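Long-range contact in neural cell adhesion molecule 1 (Homo sapiens, PDB 2HAZ), which probably mediates adhesion between neural cells and carries a helix in its first fibronectin type III repeat that is critical for polysialylation of its N-glycans: residues P36-V47 against T77-G88. Numbering follows the deposited sequence.
Sequences PILKYKAEWRAV and TTYAVRLAALNG
Y40, A42 and W44 of strand 39-46 lie against A85, L83 and V81 of strand 78-87 on the inward face of a sheet whose two central strands run antiparallel, at 161° between their short axes. This is the tightly packed side. The small methyl of A85 suits its place because two neighbours share it: CE1 of the Y40 ring and CG2 of I37 each lie 3.8 Å from A85 CB, and I37 CG2 also lies over one face of that ring. Next along, the bare methyl of A42 lets the longer L83 side chain lean across, L83 CD2 lying 3.7 Å from A42 CB. With CG between the backbone N and the carbonyl carbon (chi1 62°), the W44 indole is set alongside the Y79 side chain, its edge at W44 CD1 4.0 Å from Y79 CD1. I70 and V68 of the facing sheet cover A42, W44 and L83, while F26 packs edge-to-face with Y40.

The other face carries K39, K41, E43, R45 and R82, whose long polar chains suit a partly exposed surface; A80 and A84 keep small methyls between them, and L86 CD2 lies by K39 CB. Here R82 NE donates to E43 OE1 at 3.2 Å within a salt bridge; the carboxylate oxygen lies at the guanidinium edge, yet the donor approaches from above the carboxylate plane, the two planes being 60° apart. W52 adds a cation-pi contact to R82. Paired backbone bonds join K41 with A84, E43 with R82 and R45 with A80, and V47 N to T78 O continues them. L38 and K39 both face L86: L38 N binds L86 O at 2.7 Å, whereas the K39 N bond to that oxygen is weak. This classic beta bulge lies near one end of the central antiparallel pair in the four-stranded sheet of a fibronectin type III beta sandwich.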
loop_
_atom_site.group_PDB
_atom_site.type_symbol
_atom_site.label_atom_id
_atom_site.label_comp_id
_atom_site.label_asym_id
_atom_site.label_seq_id
_atom_site.Cartn_x
_atom_site.Cartn_y
_atom_site.Cartn_z
ATOM N N PRO A 36 -7.362 -13.165 10.310
ATOM C CA PRO A 36 -7.862 -11.927 9.672
ATOM C C PRO A 36 -6.874 -10.762 9.500
ATOM O O PRO A 36 -6.086 -10.477 10.393
ATOM C CB PRO A 36 -8.982 -11.472 10.628
ATOM C CG PRO A 36 -8.636 -12.124 11.944
ATOM C CD PRO A 36 -8.120 -13.467 11.538
ATOM N N ILE A 37 -6.982 -10.056 8.378
ATOM C CA ILE A 37 -6.211 -8.817 8.162
ATOM C C ILE A 37 -6.583 -7.718 9.156
ATOM O O ILE A 37 -7.763 -7.395 9.334
ATOM C CB ILE A 37 -6.372 -8.274 6.717
ATOM C CG1 ILE A 37 -6.206 -9.394 5.683
ATOM C CG2 ILE A 37 -5.430 -7.091 6.478
ATOM C CD1 ILE A 37 -4.963 -10.219 5.818
ATOM N N LEU A 38 -5.571 -7.127 9.779
ATOM C CA LEU A 38 -5.754 -6.129 10.833
ATOM C C LEU A 38 -5.479 -4.694 10.375
ATOM O O LEU A 38 -6.168 -3.752 10.770
ATOM C CB LEU A 38 -4.836 -6.439 12.012
ATOM C CG LEU A 38 -4.858 -7.781 12.750
ATOM C CD1 LEU A 38 -3.816 -7.759 13.854
ATOM C CD2 LEU A 38 -6.230 -8.029 13.310
ATOM N N LYS A 39 -4.425 -4.539 9.580
ATOM C CA LYS A 39 -3.996 -3.240 9.072
ATOM C C LYS A 39 -3.351 -3.451 7.724
ATOM O O LYS A 39 -2.960 -4.572 7.380
ATOM C CB LYS A 39 -2.948 -2.607 10.000
ATOM C CG LYS A 39 -3.460 -2.115 11.336
ATOM C CD LYS A 39 -2.392 -1.280 12.028
ATOM C CE LYS A 39 -2.794 -0.852 13.446
ATOM N NZ LYS A 39 -4.168 -0.277 13.536
ATOM N N TYR A 40 -3.230 -2.359 6.972
ATOM C CA TYR A 40 -2.349 -2.321 5.810
ATOM C C TYR A 40 -1.177 -1.386 6.029
ATOM O O TYR A 40 -1.284 -0.368 6.720
ATOM C CB TYR A 40 -3.107 -1.940 4.535
ATOM C CG TYR A 40 -4.045 -3.029 4.059
ATOM C CD1 TYR A 40 -3.610 -4.028 3.193
ATOM C CD2 TYR A 40 -5.368 -3.050 4.483
ATOM C CE1 TYR A 40 -4.485 -5.043 2.766
ATOM C CE2 TYR A 40 -6.251 -4.054 4.061
ATOM C CZ TYR A 40 -5.799 -5.035 3.204
ATOM O OH TYR A 40 -6.669 -6.010 2.796
ATOM N N LYS A 41 -0.051 -1.725 5.425
ATOM C CA LYS A 41 1.089 -0.819 5.415
ATOM C C LYS A 41 1.379 -0.414 3.975
ATOM O O LYS A 41 1.585 -1.267 3.112
ATOM C CB LYS A 41 2.310 -1.489 6.049
ATOM C CG LYS A 41 3.506 -0.559 6.259
ATOM C CD LYS A 41 4.693 -1.392 6.720
ATOM C CE LYS A 41 5.846 -0.570 7.191
ATOM N NZ LYS A 41 6.967 -1.506 7.567
ATOM N N ALA A 42 1.367 0.890 3.723
ATOM C CA ALA A 42 1.880 1.421 2.466
ATOM C C ALA A 42 3.296 1.926 2.664
ATOM O O ALA A 42 3.571 2.636 3.625
ATOM C CB ALA A 42 1.005 2.561 1.951
ATOM N N GLU A 43 4.177 1.541 1.751
ATOM C CA GLU A 43 5.531 2.074 1.651
ATOM C C GLU A 43 5.710 2.741 0.286
ATOM O O GLU A 43 5.333 2.163 -0.751
ATOM C CB GLU A 43 6.553 0.948 1.818
ATOM C CG GLU A 43 6.370 0.134 3.092
ATOM C CD GLU A 43 7.388 -0.975 3.214
ATOM O OE1 GLU A 43 7.120 -2.093 2.711
ATOM O OE2 GLU A 43 8.465 -0.720 3.811
ATOM N N TRP A 44 6.285 3.945 0.271
ATOM C CA TRP A 44 6.531 4.637 -1.009
ATOM C C TRP A 44 7.896 5.297 -1.007
ATOM O O TRP A 44 8.430 5.631 0.057
ATOM C CB TRP A 44 5.424 5.656 -1.345
ATOM C CG TRP A 44 5.273 6.784 -0.350
ATOM C CD1 TRP A 44 5.864 8.019 -0.400
ATOM C CD2 TRP A 44 4.505 6.757 0.859
ATOM N NE1 TRP A 44 5.469 8.776 0.684
ATOM C CE2 TRP A 44 4.629 8.026 1.466
ATOM C CE3 TRP A 44 3.673 5.800 1.458
ATOM C CZ2 TRP A 44 4.000 8.344 2.685
ATOM C CZ3 TRP A 44 3.032 6.122 2.664
ATOM C CH2 TRP A 44 3.195 7.387 3.253
ATOM N N ARG A 45 8.455 5.480 -2.196
ATOM C CA ARG A 45 9.692 6.247 -2.329
ATOM C C ARG A 45 9.805 6.872 -3.715
ATOM O O ARG A 45 9.348 6.289 -4.715
ATOM C CB ARG A 45 10.912 5.378 -2.034
ATOM C CG ARG A 45 11.046 4.171 -2.893
ATOM C CD ARG A 45 12.486 3.646 -3.008
ATOM N NE ARG A 45 12.487 2.653 -4.083
ATOM C CZ ARG A 45 12.996 2.838 -5.303
ATOM N NH1 ARG A 45 13.624 3.971 -5.622
ATOM N NH2 ARG A 45 12.896 1.864 -6.207
ATOM N N ALA A 46 10.395 8.065 -3.762
ATOM C CA ALA A 46 10.671 8.729 -5.022
ATOM C C ALA A 46 11.710 7.890 -5.775
ATOM O O ALA A 46 12.756 7.535 -5.226
ATOM C CB ALA A 46 11.174 10.139 -4.780
ATOM N N VAL A 47 11.399 7.546 -7.026
ATOM C CA VAL A 47 12.309 6.751 -7.856
ATOM C C VAL A 47 13.685 7.457 -7.931
ATOM O O VAL A 47 13.758 8.669 -8.144
ATOM C CB VAL A 47 11.689 6.533 -9.260
ATOM C CG1 VAL A 47 12.680 5.897 -10.211
ATOM C CG2 VAL A 47 10.398 5.684 -9.167
ATOM N N THR A 77 6.771 14.507 -9.333
ATOM C CA THR A 77 7.799 13.543 -8.964
ATOM C C THR A 77 7.294 12.105 -9.142
ATOM O O THR A 77 6.172 11.798 -8.749
ATOM C CB THR A 77 8.279 13.794 -7.499
ATOM O OG1 THR A 77 8.856 15.108 -7.393
ATOM C CG2 THR A 77 9.339 12.794 -7.085
ATOM N N THR A 78 8.124 11.233 -9.722
ATOM C CA THR A 78 7.765 9.819 -9.910
ATOM C C THR A 78 8.085 9.006 -8.650
ATOM O O THR A 78 9.216 9.069 -8.140
ATOM C CB THR A 78 8.495 9.217 -11.121
ATOM O OG1 THR A 78 8.364 10.115 -12.238
ATOM C CG2 THR A 78 7.932 7.822 -11.487
ATOM N N TYR A 79 7.092 8.242 -8.176
ATOM C CA TYR A 79 7.227 7.397 -6.971
ATOM C C TYR A 79 6.963 5.918 -7.286
ATOM O O TYR A 79 6.225 5.599 -8.219
ATOM C CB TYR A 79 6.243 7.819 -5.852
ATOM C CG TYR A 79 6.536 9.149 -5.209
ATOM C CD1 TYR A 79 7.233 9.221 -4.005
ATOM C CD2 TYR A 79 6.126 10.343 -5.818
ATOM C CE1 TYR A 79 7.529 10.440 -3.425
ATOM C CE2 TYR A 79 6.406 11.562 -5.243
ATOM C CZ TYR A 79 7.109 11.605 -4.046
ATOM O OH TYR A 79 7.380 12.810 -3.463
ATOM N N ALA A 80 7.544 5.035 -6.477
ATOM C CA ALA A 80 7.131 3.618 -6.373
ATOM C C ALA A 80 6.364 3.455 -5.079
ATOM O O ALA A 80 6.785 4.006 -4.055
ATOM C CB ALA A 80 8.365 2.683 -6.369
ATOM N N VAL A 81 5.254 2.708 -5.140
ATOM C CA VAL A 81 4.474 2.335 -3.953
ATOM C C VAL A 81 4.204 0.822 -3.940
ATOM O O VAL A 81 4.076 0.183 -4.986
ATOM C CB VAL A 81 3.164 3.159 -3.835
ATOM C CG1 VAL A 81 2.204 2.894 -4.976
ATOM C CG2 VAL A 81 2.474 2.944 -2.484
ATOM N N ARG A 82 4.190 0.268 -2.736
ATOM C CA ARG A 82 3.816 -1.125 -2.503
ATOM C C ARG A 82 3.005 -1.207 -1.200
ATOM O O ARG A 82 3.052 -0.282 -0.372
ATOM C CB ARG A 82 5.082 -1.991 -2.453
ATOM C CG ARG A 82 6.027 -1.664 -1.304
ATOM C CD ARG A 82 7.460 -2.117 -1.601
ATOM N NE ARG A 82 8.178 -2.297 -0.344
ATOM C CZ ARG A 82 9.412 -2.783 -0.211
ATOM N NH1 ARG A 82 10.119 -3.177 -1.262
ATOM N NH2 ARG A 82 9.934 -2.877 1.001
ATOM N N LEU A 83 2.256 -2.300 -1.058
ATOM C CA LEU A 83 1.347 -2.548 0.055
ATOM C C LEU A 83 1.577 -3.924 0.630
ATOM O O LEU A 83 1.809 -4.875 -0.110
ATOM C CB LEU A 83 -0.101 -2.538 -0.414
ATOM C CG LEU A 83 -0.869 -1.256 -0.696
ATOM C CD1 LEU A 83 -2.286 -1.692 -1.004
ATOM C CD2 LEU A 83 -0.862 -0.316 0.506
ATOM N N ALA A 84 1.439 -4.012 1.946
ATOM C CA ALA A 84 1.444 -5.280 2.683
ATOM C C ALA A 84 0.297 -5.271 3.685
ATOM O O ALA A 84 -0.066 -4.214 4.212
ATOM C CB ALA A 84 2.761 -5.468 3.396
ATOM N N ALA A 85 -0.287 -6.452 3.904
ATOM C CA ALA A 85 -1.300 -6.689 4.922
ATOM C C ALA A 85 -0.647 -7.199 6.189
ATOM O O ALA A 85 0.296 -8.013 6.147
ATOM C CB ALA A 85 -2.327 -7.711 4.447
ATOM N N LEU A 86 -1.155 -6.711 7.307
ATOM C CA LEU A 86 -0.751 -7.183 8.621
ATOM C C LEU A 86 -1.856 -8.058 9.202
ATOM O O LEU A 86 -3.019 -7.625 9.250
ATOM C CB LEU A 86 -0.524 -5.997 9.563
ATOM C CG LEU A 86 -0.016 -6.278 10.980
ATOM C CD1 LEU A 86 1.486 -6.573 10.995
ATOM C CD2 LEU A 86 -0.311 -5.090 11.844
ATOM N N ASN A 87 -1.509 -9.278 9.627
ATOM C CA ASN A 87 -2.407 -10.022 10.532
ATOM C C ASN A 87 -1.766 -10.290 11.899
ATOM O O ASN A 87 -0.694 -9.749 12.201
ATOM C CB ASN A 87 -3.007 -11.304 9.894
ATOM C CG ASN A 87 -1.994 -12.416 9.666
ATOM O OD1 ASN A 87 -0.811 -12.346 10.061
ATOM N ND2 ASN A 87 -2.456 -13.463 8.984
ATOM N N GLY A 88 -2.426 -11.120 12.709
ATOM C CA GLY A 88 -1.953 -11.487 14.040
ATOM C C GLY A 88 -0.560 -12.102 14.087
ATOM O O GLY A 88 0.100 -12.026 15.125
HETATM O O HOH W 1 -5.146 -11.757 12.665
HETATM O O HOH W 2 11.745 10.656 -8.549
#